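Local coordinates for 462aa long hypothetical selenium-binding protein (Sulfolobus tokodaii, PDB 2ECE), which is of unknown function but adopts a seven-bladed beta-propeller fold and may bind selenium, at residues I69-H74 with R107-D112; Y137-T142 with T212-L217; T404-F409 with E441-Q446. One frame throughout, in Å; residues are numbered along the deposited sequence.

Interaction 1: residues I69-H74 with R107-D112; sequences INDELH and RIYIID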
loop_
_atom_site.group_PDB
_atom_site.type_symbol
_atom_site.label_atom_id
_atom_site.label_comp_id
_atom_site.label_asym_id
_atom_site.label_seq_id
_atom_site.Cartn_x
_atom_site.Cartn_y
_atom_site.Cartn_z
ATOM N N ILE A 69 19.660 11.089 0.507
ATOM C CA ILE A 69 18.830 11.444 -0.631
ATOM C C ILE A 69 18.515 10.206 -1.474
ATOM O O ILE A 69 19.245 9.220 -1.434
ATOM C CB ILE A 69 19.546 12.521 -1.489
ATOM C CG1 ILE A 69 19.593 13.837 -0.706
ATOM C CG2 ILE A 69 18.835 12.715 -2.810
ATOM C CD1 ILE A 69 20.540 14.867 -1.281
ATOM N N ASN A 70 17.410 10.265 -2.212
ATOM C CA ASN A 70 16.952 9.184 -3.086
ATOM C C ASN A 70 16.623 7.825 -2.454
ATOM O O ASN A 70 16.874 6.786 -3.059
ATOM C CB ASN A 70 17.943 8.970 -4.238
ATOM C CG ASN A 70 17.997 10.154 -5.183
ATOM O OD1 ASN A 70 16.967 10.747 -5.521
ATOM N ND2 ASN A 70 19.197 10.500 -5.625
ATOM N N ASP A 71 16.053 7.824 -1.250
ATOM C CA ASP A 71 15.666 6.571 -0.593
ATOM C C ASP A 71 14.480 5.975 -1.350
ATOM O O ASP A 71 14.364 4.758 -1.485
ATOM C CB ASP A 71 15.203 6.819 0.856
ATOM C CG ASP A 71 16.356 6.923 1.852
ATOM O OD1 ASP A 71 17.145 5.959 1.981
ATOM O OD2 ASP A 71 16.461 7.966 2.526
ATOM N N GLU A 72 13.635 6.878 -1.848
ATOM C CA GLU A 72 12.376 6.598 -2.542
ATOM C C GLU A 72 11.452 5.982 -1.503
ATOM O O GLU A 72 11.262 4.765 -1.458
ATOM C CB GLU A 72 12.529 5.659 -3.750
ATOM C CG GLU A 72 11.177 5.217 -4.409
ATOM C CD GLU A 72 10.865 5.874 -5.770
ATOM O OE1 GLU A 72 11.786 6.026 -6.602
ATOM O OE2 GLU A 72 9.686 6.218 -6.022
ATOM N N LEU A 73 10.914 6.834 -0.633
ATOM C CA LEU A 73 9.977 6.368 0.385
ATOM C C LEU A 73 8.754 5.906 -0.371
ATOM O O LEU A 73 8.488 6.385 -1.489
ATOM C CB LEU A 73 9.595 7.485 1.361
ATOM C CG LEU A 73 10.681 7.935 2.347
ATOM C CD1 LEU A 73 10.040 8.624 3.539
ATOM C CD2 LEU A 73 11.475 6.729 2.830
ATOM N N HIS A 74 8.091 4.888 0.161
ATOM C CA HIS A 74 6.900 4.379 -0.512
ATOM C C HIS A 74 5.862 3.873 0.515
ATOM O O HIS A 74 5.010 4.617 0.992
ATOM C CB HIS A 74 7.426 3.247 -1.357
ATOM C CG HIS A 74 6.493 2.722 -2.396
ATOM N ND1 HIS A 74 6.437 3.248 -3.668
ATOM C CD2 HIS A 74 5.690 1.633 -2.403
ATOM C CE1 HIS A 74 5.640 2.502 -4.415
ATOM N NE2 HIS A 74 5.173 1.517 -3.671
ATOM N N ARG A 107 17.464 0.991 2.582
ATOM C CA ARG A 107 17.775 1.456 3.927
ATOM C C ARG A 107 16.506 1.361 4.773
ATOM O O ARG A 107 15.399 1.411 4.234
ATOM C CB ARG A 107 18.267 2.910 3.863
ATOM C CG ARG A 107 18.504 3.580 5.213
ATOM C CD ARG A 107 19.179 4.950 5.048
ATOM N NE ARG A 107 20.507 4.853 4.433
ATOM C CZ ARG A 107 20.796 5.216 3.186
ATOM N NH1 ARG A 107 19.852 5.706 2.392
ATOM N NH2 ARG A 107 22.040 5.102 2.733
ATOM N N ILE A 108 16.655 1.193 6.083
ATOM C CA ILE A 108 15.487 1.130 6.969
ATOM C C ILE A 108 15.651 2.125 8.111
ATOM O O ILE A 108 16.658 2.104 8.831
ATOM C CB ILE A 108 15.286 -0.260 7.607
ATOM C CG1 ILE A 108 15.129 -1.332 6.528
ATOM C CG2 ILE A 108 14.017 -0.251 8.489
ATOM C CD1 ILE A 108 15.065 -2.744 7.091
ATOM N N TYR A 109 14.674 3.010 8.266
ATOM C CA TYR A 109 14.715 3.969 9.359
ATOM C C TYR A 109 13.750 3.487 10.436
ATOM O O TYR A 109 12.684 2.935 10.128
ATOM C CB TYR A 109 14.275 5.358 8.888
ATOM C CG TYR A 109 15.125 5.946 7.788
ATOM C CD1 TYR A 109 14.757 5.821 6.449
ATOM C CD2 TYR A 109 16.286 6.655 8.089
ATOM C CE1 TYR A 109 15.520 6.394 5.438
ATOM C CE2 TYR A 109 17.059 7.229 7.086
ATOM C CZ TYR A 109 16.672 7.099 5.763
ATOM O OH TYR A 109 17.431 7.683 4.771
ATOM N N ILE A 110 14.131 3.684 11.692
ATOM C CA ILE A 110 13.289 3.322 12.825
ATOM C C ILE A 110 12.980 4.686 13.430
ATOM O O ILE A 110 13.874 5.349 13.970
ATOM C CB ILE A 110 14.050 2.463 13.859
ATOM C CG1 ILE A 110 14.714 1.265 13.167
ATOM C CG2 ILE A 110 13.085 1.975 14.931
ATOM C CD1 ILE A 110 13.744 0.338 12.454
ATOM N N ILE A 111 11.724 5.109 13.323
ATOM C CA ILE A 111 11.309 6.420 13.809
ATOM C C ILE A 111 10.378 6.337 15.017
ATOM O O ILE A 111 9.266 5.815 14.934
ATOM C CB ILE A 111 10.647 7.215 12.655
ATOM C CG1 ILE A 111 11.631 7.304 11.485
ATOM C CG2 ILE A 111 10.256 8.616 13.119
ATOM C CD1 ILE A 111 11.063 7.923 10.227
ATOM N N ASP A 112 10.854 6.867 16.141
ATOM C CA ASP A 112 10.130 6.858 17.409
ATOM C C ASP A 112 9.048 7.941 17.457
ATOM O O ASP A 112 9.329 9.114 17.223
ATOM C CB ASP A 112 11.131 7.081 18.549
ATOM C CG ASP A 112 10.575 6.700 19.912
ATOM O OD1 ASP A 112 9.357 6.445 20.024
ATOM O OD2 ASP A 112 11.365 6.661 20.880
HETATM O O HOH W 1 20.179 6.947 -0.495
#
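Asp71 divides its carboxylate between two side chains of residues 107-112, OD1 going to Arg107 and OD2 to Tyr109. The site belongs to a beta-propeller: residues 69-74 form part of the link from the outer strand 60-65 of one blade to the inner strand 77-78 of the next, and 108-112 is the third strand of that next blade. In the salt bridge, Arg107 NH1 lies 2.7 Å from Asp71 OD1, which it approaches on the syn side and somewhat out of the carboxylate plane. Asp71 OD1 lies at the edge of the guanidinium, near its plane, although the two planes are 75° apart. The Asp71 and Tyr109 side chains run toward each other from opposite directions, Tyr109 OH donating to Asp71 OD2 at a very short 2.5 Å, with the carboxylate almost perpendicular to the ring and at its edge.

Arg107 and Tyr109 also touch: Arg107 CG lies 4.0 Å above the plane of the tyrosine ring, toward its rim. A bend at chi3 (-62°) in the arginine chain turns the guanidinium back to the acid. In the second shell, Ser105 OG bonds to both Asp71 OD1 and Arg107 N, while Glu127 takes Arg107 NE in a further salt bridge, so two acids share this buried cation. Water completes the join to the loop: it donates to Ile69 O at 2.6 Å and accepts from Arg107 NH1 at 3.2 Å.

Interaction 2: residues Y137-T142 with T212-L217; sequences YSRLHT and TIEDGL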
loop_
_atom_site.group_PDB
_atom_site.type_symbol
_atom_site.label_atom_id
_atom_site.label_comp_id
_atom_site.label_asym_id
_atom_site.label_seq_id
_atom_site.Cartn_x
_atom_site.Cartn_y
_atom_site.Cartn_z
ATOM N N TYR A 137 18.358 -9.449 0.086
ATOM C CA TYR A 137 17.316 -8.749 -0.666
ATOM C C TYR A 137 17.580 -7.247 -0.767
ATOM O O TYR A 137 18.290 -6.667 0.064
ATOM C CB TYR A 137 15.944 -8.930 0.003
ATOM C CG TYR A 137 15.362 -10.323 -0.039
ATOM C CD1 TYR A 137 15.364 -11.069 -1.217
ATOM C CD2 TYR A 137 14.738 -10.871 1.086
ATOM C CE1 TYR A 137 14.757 -12.325 -1.277
ATOM C CE2 TYR A 137 14.128 -12.125 1.036
ATOM C CZ TYR A 137 14.141 -12.843 -0.150
ATOM O OH TYR A 137 13.519 -14.066 -0.216
ATOM N N SER A 138 16.991 -6.617 -1.781
ATOM C CA SER A 138 17.129 -5.174 -1.970
ATOM C C SER A 138 15.810 -4.597 -2.487
ATOM O O SER A 138 14.969 -5.338 -3.011
ATOM C CB SER A 138 18.274 -4.856 -2.947
ATOM O OG SER A 138 17.962 -5.243 -4.275
ATOM N N ARG A 139 15.646 -3.281 -2.338
ATOM C CA ARG A 139 14.443 -2.554 -2.762
ATOM C C ARG A 139 13.254 -3.000 -1.912
ATOM O O ARG A 139 12.411 -3.791 -2.347
ATOM C CB ARG A 139 14.158 -2.785 -4.251
ATOM C CG ARG A 139 15.047 -1.971 -5.208
ATOM C CD ARG A 139 16.465 -2.537 -5.342
ATOM N NE ARG A 139 17.194 -1.884 -6.431
ATOM C CZ ARG A 139 18.315 -2.352 -6.987
ATOM N NH1 ARG A 139 18.863 -3.486 -6.569
ATOM N NH2 ARG A 139 18.884 -1.684 -7.978
ATOM N N LEU A 140 13.203 -2.468 -0.694
ATOM C CA LEU A 140 12.179 -2.813 0.289
ATOM C C LEU A 140 10.857 -2.095 0.076
ATOM O O LEU A 140 10.810 -0.871 -0.102
ATOM C CB LEU A 140 12.718 -2.547 1.692
ATOM C CG LEU A 140 13.590 -3.667 2.276
ATOM C CD1 LEU A 140 14.635 -4.137 1.272
ATOM C CD2 LEU A 140 14.240 -3.156 3.554
ATOM N N HIS A 141 9.780 -2.875 0.118
ATOM C CA HIS A 141 8.441 -2.363 -0.134
ATOM C C HIS A 141 7.482 -2.361 1.069
ATOM O O HIS A 141 7.437 -1.404 1.840
ATOM C CB HIS A 141 7.833 -3.172 -1.291
ATOM C CG HIS A 141 6.537 -2.629 -1.806
ATOM N ND1 HIS A 141 6.470 -1.621 -2.747
ATOM C CD2 HIS A 141 5.256 -2.954 -1.512
ATOM C CE1 HIS A 141 5.204 -1.349 -3.010
ATOM N NE2 HIS A 141 4.447 -2.144 -2.273
ATOM N N THR A 142 6.734 -3.446 1.227
ATOM C CA THR A 142 5.738 -3.559 2.295
ATOM C C THR A 142 6.273 -3.905 3.686
ATOM O O THR A 142 7.156 -4.748 3.827
ATOM C CB THR A 142 4.674 -4.621 1.931
ATOM O OG1 THR A 142 4.088 -4.293 0.661
ATOM C CG2 THR A 142 3.565 -4.687 3.021
ATOM N N THR A 212 13.911 -4.254 -13.644
ATOM C CA THR A 212 12.849 -4.113 -14.636
ATOM C C THR A 212 12.067 -2.809 -14.451
ATOM O O THR A 212 11.780 -2.102 -15.422
ATOM C CB THR A 212 11.824 -5.273 -14.557
ATOM O OG1 THR A 212 12.444 -6.504 -14.953
ATOM C CG2 THR A 212 10.628 -4.985 -15.464
ATOM N N ILE A 213 11.744 -2.487 -13.198
ATOM C CA ILE A 213 10.935 -1.310 -12.888
ATOM C C ILE A 213 11.612 0.032 -12.606
ATOM O O ILE A 213 11.052 1.072 -12.943
ATOM C CB ILE A 213 9.986 -1.608 -11.692
ATOM C CG1 ILE A 213 10.782 -1.706 -10.387
ATOM C CG2 ILE A 213 9.238 -2.915 -11.930
ATOM C CD1 ILE A 213 10.824 -0.406 -9.602
ATOM N N GLU A 214 12.802 0.030 -12.016
ATOM C CA GLU A 214 13.444 1.297 -11.666
ATOM C C GLU A 214 13.586 2.373 -12.750
ATOM O O GLU A 214 13.419 3.555 -12.453
ATOM C CB GLU A 214 14.796 1.033 -11.001
ATOM C CG GLU A 214 14.661 0.226 -9.713
ATOM C CD GLU A 214 15.935 0.177 -8.893
ATOM O OE1 GLU A 214 17.030 0.083 -9.488
ATOM O OE2 GLU A 214 15.839 0.214 -7.650
ATOM N N ASP A 215 13.876 1.994 -13.993
ATOM C CA ASP A 215 14.015 2.999 -15.048
ATOM C C ASP A 215 12.703 3.308 -15.765
ATOM O O ASP A 215 12.702 3.978 -16.798
ATOM C CB ASP A 215 15.077 2.580 -16.078
ATOM C CG ASP A 215 16.481 2.600 -15.507
ATOM O OD1 ASP A 215 16.750 3.459 -14.644
ATOM O OD2 ASP A 215 17.320 1.768 -15.924
ATOM N N GLY A 216 11.592 2.816 -15.221
ATOM C CA GLY A 216 10.298 3.073 -15.827
ATOM C C GLY A 216 9.636 1.856 -16.438
ATOM O O GLY A 216 10.224 0.775 -16.502
ATOM N N LEU A 217 8.401 2.037 -16.894
ATOM C CA LEU A 217 7.634 0.960 -17.504
ATOM C C LEU A 217 7.971 0.872 -18.984
ATOM O O LEU A 217 7.861 1.855 -19.712
ATOM C CB LEU A 217 6.136 1.228 -17.360
ATOM C CG LEU A 217 5.126 0.073 -17.392
ATOM C CD1 LEU A 217 3.855 0.581 -18.048
ATOM C CD2 LEU A 217 5.664 -1.134 -18.140
#
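Arg139 meets Glu214 side-on, using NE and NH2 to hold one carboxylate oxygen each. The pair spans neighbouring blades of the propeller. Arg139 sits at the corner between the short strand 137-138 and the inner strand 140-145 of one blade, and Glu214 follows helix 210-213, within the connection between the second and third strands of the next. The two side chains cross at about a right angle, with the guanidinium and carboxylate planes 58° apart, so this two-pronged salt bridge is far from the coplanar form.

The twist shows in the separate bonds. Arg139 NE to Glu214 OE2, at 2.8 Å, is nearly straight and lies close to the guanidinium plane, yet the donor stands above the carboxylate, 47° out of its plane. Arg139 NH2 reaches Glu214 OE1 at 3.0 Å on the syn side, with the oxygen tilted from the guanidinium plane. Glu214 extends beyond CG toward the arginine, whereas in Arg139 a bend at chi2 (76°) turns CD and the guanidinium, setting NE and NH2 against the carboxylate.

The rotation of the guanidinium is fixed from the other side as well. Arg139 NH1 donates to Ser138 OG at 3.0 Å in an almost straight, in-plane bond, and Ser138 OG is itself hydrogen-bonded to Asn157 O. All three guanidinium nitrogens thus have an acceptor at this partly exposed site.

Glu214 is carried by a type I beta turn from Ile213 to Gly216. Glu214 O is hydrogen-bonded to Thr404 OG1 of helix 403-409, in the last blade, and to Arg104 NH2. The turn itself is closed by Gly216 N, which donates to Ile213 O at 2.9 Å.

Interaction 3: residues T404-F409 with E441-Q446; sequences TWDNQF and EARSHQ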
loop_
_atom_site.group_PDB
_atom_site.type_symbol
_atom_site.label_atom_id
_atom_site.label_comp_id
_atom_site.label_asym_id
_atom_site.label_seq_id
_atom_site.Cartn_x
_atom_site.Cartn_y
_atom_site.Cartn_z
ATOM N N THR A 404 9.934 7.212 -11.344
ATOM C CA THR A 404 10.010 7.154 -12.797
ATOM C C THR A 404 8.703 6.843 -13.513
ATOM O O THR A 404 8.521 7.246 -14.662
ATOM C CB THR A 404 11.092 6.157 -13.245
ATOM O OG1 THR A 404 10.911 4.909 -12.568
ATOM C CG2 THR A 404 12.473 6.713 -12.920
ATOM N N TRP A 405 7.793 6.136 -12.850
ATOM C CA TRP A 405 6.513 5.835 -13.476
ATOM C C TRP A 405 5.645 7.096 -13.479
ATOM O O TRP A 405 4.900 7.339 -14.434
ATOM C CB TRP A 405 5.806 4.678 -12.745
ATOM C CG TRP A 405 6.486 3.346 -12.953
ATOM C CD1 TRP A 405 7.833 3.100 -12.913
ATOM C CD2 TRP A 405 5.858 2.091 -13.248
ATOM N NE1 TRP A 405 8.079 1.773 -13.171
ATOM C CE2 TRP A 405 6.887 1.130 -13.380
ATOM C CE3 TRP A 405 4.525 1.683 -13.415
ATOM C CZ2 TRP A 405 6.626 -0.218 -13.670
ATOM C CZ3 TRP A 405 4.267 0.336 -13.705
ATOM C CH2 TRP A 405 5.316 -0.594 -13.830
ATOM N N ASP A 406 5.743 7.899 -12.421
ATOM C CA ASP A 406 4.974 9.144 -12.348
ATOM C C ASP A 406 5.334 9.972 -13.579
ATOM O O ASP A 406 4.470 10.493 -14.285
ATOM C CB ASP A 406 5.354 9.981 -11.119
ATOM C CG ASP A 406 4.957 9.334 -9.799
ATOM O OD1 ASP A 406 4.183 8.354 -9.803
ATOM O OD2 ASP A 406 5.425 9.834 -8.753
ATOM N N ASN A 407 6.636 10.081 -13.810
ATOM C CA ASN A 407 7.170 10.864 -14.910
ATOM C C ASN A 407 6.747 10.398 -16.299
ATOM O O ASN A 407 6.794 11.176 -17.248
ATOM C CB ASN A 407 8.695 10.914 -14.805
ATOM C CG ASN A 407 9.164 11.636 -13.549
ATOM O OD1 ASN A 407 8.372 12.296 -12.864
ATOM N ND2 ASN A 407 10.455 11.519 -13.240
ATOM N N GLN A 408 6.322 9.147 -16.421
ATOM C CA GLN A 408 5.886 8.632 -17.715
ATOM C C GLN A 408 4.414 8.915 -17.971
ATOM O O GLN A 408 4.033 9.319 -19.073
ATOM C CB GLN A 408 6.102 7.126 -17.800
ATOM C CG GLN A 408 7.542 6.695 -17.828
ATOM C CD GLN A 408 7.663 5.192 -17.850
ATOM O OE1 GLN A 408 7.368 4.522 -16.859
ATOM N NE2 GLN A 408 8.078 4.645 -18.987
ATOM N N PHE A 409 3.585 8.691 -16.956
ATOM C CA PHE A 409 2.154 8.916 -17.094
ATOM C C PHE A 409 1.700 10.346 -16.819
ATOM O O PHE A 409 0.638 10.761 -17.279
ATOM C CB PHE A 409 1.376 7.933 -16.215
ATOM C CG PHE A 409 1.440 6.510 -16.707
ATOM C CD1 PHE A 409 2.486 5.668 -16.325
ATOM C CD2 PHE A 409 0.476 6.027 -17.590
ATOM C CE1 PHE A 409 2.568 4.362 -16.819
ATOM C CE2 PHE A 409 0.546 4.725 -18.091
ATOM C CZ PHE A 409 1.596 3.889 -17.703
ATOM N N GLU A 441 6.618 20.581 -3.968
ATOM C CA GLU A 441 7.291 19.858 -5.045
ATOM C C GLU A 441 7.549 18.405 -4.646
ATOM O O GLU A 441 8.024 17.603 -5.453
ATOM C CB GLU A 441 8.620 20.536 -5.397
ATOM C CG GLU A 441 8.502 21.972 -5.914
ATOM C CD GLU A 441 7.783 22.069 -7.250
ATOM O OE1 GLU A 441 8.105 21.280 -8.165
ATOM O OE2 GLU A 441 6.902 22.944 -7.393
ATOM N N ALA A 442 7.249 18.072 -3.394
ATOM C CA ALA A 442 7.436 16.707 -2.907
ATOM C C ALA A 442 6.214 15.883 -3.308
ATOM O O ALA A 442 5.135 16.439 -3.504
ATOM C CB ALA A 442 7.592 16.706 -1.386
ATOM N N ARG A 443 6.387 14.567 -3.435
ATOM C CA ARG A 443 5.291 13.679 -3.812
ATOM C C ARG A 443 4.884 12.856 -2.589
ATOM O O ARG A 443 5.718 12.572 -1.731
ATOM C CB ARG A 443 5.725 12.760 -4.961
ATOM C CG ARG A 443 6.122 13.532 -6.218
ATOM C CD ARG A 443 6.601 12.629 -7.345
ATOM N NE ARG A 443 7.034 13.419 -8.494
ATOM C CZ ARG A 443 7.584 12.911 -9.592
ATOM N NH1 ARG A 443 7.770 11.605 -9.703
ATOM N NH2 ARG A 443 7.960 13.715 -10.578
ATOM N N SER A 444 3.612 12.470 -2.515
ATOM C CA SER A 444 3.120 11.714 -1.363
ATOM C C SER A 444 2.729 10.274 -1.678
ATOM O O SER A 444 2.214 9.979 -2.756
ATOM C CB SER A 444 1.933 12.455 -0.739
ATOM O OG SER A 444 0.958 12.777 -1.724
ATOM N N HIS A 445 2.987 9.373 -0.730
ATOM C CA HIS A 445 2.649 7.971 -0.931
ATOM C C HIS A 445 1.795 7.394 0.207
ATOM O O HIS A 445 0.707 7.902 0.496
ATOM C CB HIS A 445 3.922 7.131 -1.123
ATOM C CG HIS A 445 3.707 5.904 -1.956
ATOM N ND1 HIS A 445 3.879 5.897 -3.324
ATOM C CD2 HIS A 445 3.246 4.673 -1.630
ATOM C CE1 HIS A 445 3.532 4.717 -3.806
ATOM N NE2 HIS A 445 3.142 3.956 -2.799
ATOM N N GLN A 446 2.276 6.349 0.868
ATOM C CA GLN A 446 1.463 5.727 1.915
ATOM C C GLN A 446 1.160 6.589 3.129
ATOM O O GLN A 446 1.974 7.400 3.563
ATOM C CB GLN A 446 2.083 4.408 2.377
ATOM C CG GLN A 446 1.130 3.592 3.256
ATOM C CD GLN A 446 1.499 2.133 3.305
ATOM O OE1 GLN A 446 2.642 1.777 3.615
ATOM N NE2 GLN A 446 0.537 1.270 3.004
#
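Asn407 OD1 is gripped by both terminal nitrogens of Arg443. The bond from Arg443 NH2 is the stronger, 2.7 Å long and in the carbonyl plane of the amide; that from Arg443 NH1, at 3.3 Å, is weak. Asn407 OD1 sits at the guanidinium edge, with the amide and guanidinium planes 88° apart.

Asp406, the preceding residue of helix 403-409, supplies the negative charge. The side chains of Asp406 and Arg443 lie alongside each other, pointing opposite ways, with Asp406 OD2 3.1 Å from Arg443 NH1 in a salt bridge whose hydrogen bond is weak and poorly aligned. Asp406 CB approaches the same NH1 to 3.2 Å, and OD2 lies 3.3 Å from Arg443 CD. Ser400 OG is the stronger polar partner of OD2, and Asp406 OD1 accepts from the backbone N of Leu401 and Tyr402, so the acid is positioned largely by residues 400-402, just before its own helix. Asn407 ND2, in turn, donates to Gly36 O.

Arg443 starts strand 443-449, and its chain, extended from CG to NE, carries the guanidinium across to the helix. That C-terminal strand pairs with 27-33 in the first blade, the Velcro-like closure familiar from beta-propellers, while the helix belongs to the last blade. Arg443 NH1 also donates to Ser403 O. Among the links between the closing strand and the last blade is thus one buried cation shared by a carboxylate, an amide and a backbone carbonyl, its charge probably balanced by Asp406 through proximity more than through a well-directed bond.

Overall arrangement
The three contacts follow one another along the chain, each closing before the next opens, and lie in one propeller with centres 14 to 16 Å apart. Interaction 3 closes the ring, its strand 443-449 completing the sheet of strand 27-33; interaction 1 lies where that blade passes to the next, and interaction 2 joins the third and fourth blades. Interactions 1 and 3 meet through His74 and Gln446, whose backbones are hydrogen-bonded. Interactions 2 and 3 are tied by Leu217 N to Gln408 OE1, a polar link between the fourth blade and the last, which are distant in sequence. The rings of His74 and His445 stack, and His141 meets His74, ring packing that brings all three contacts together.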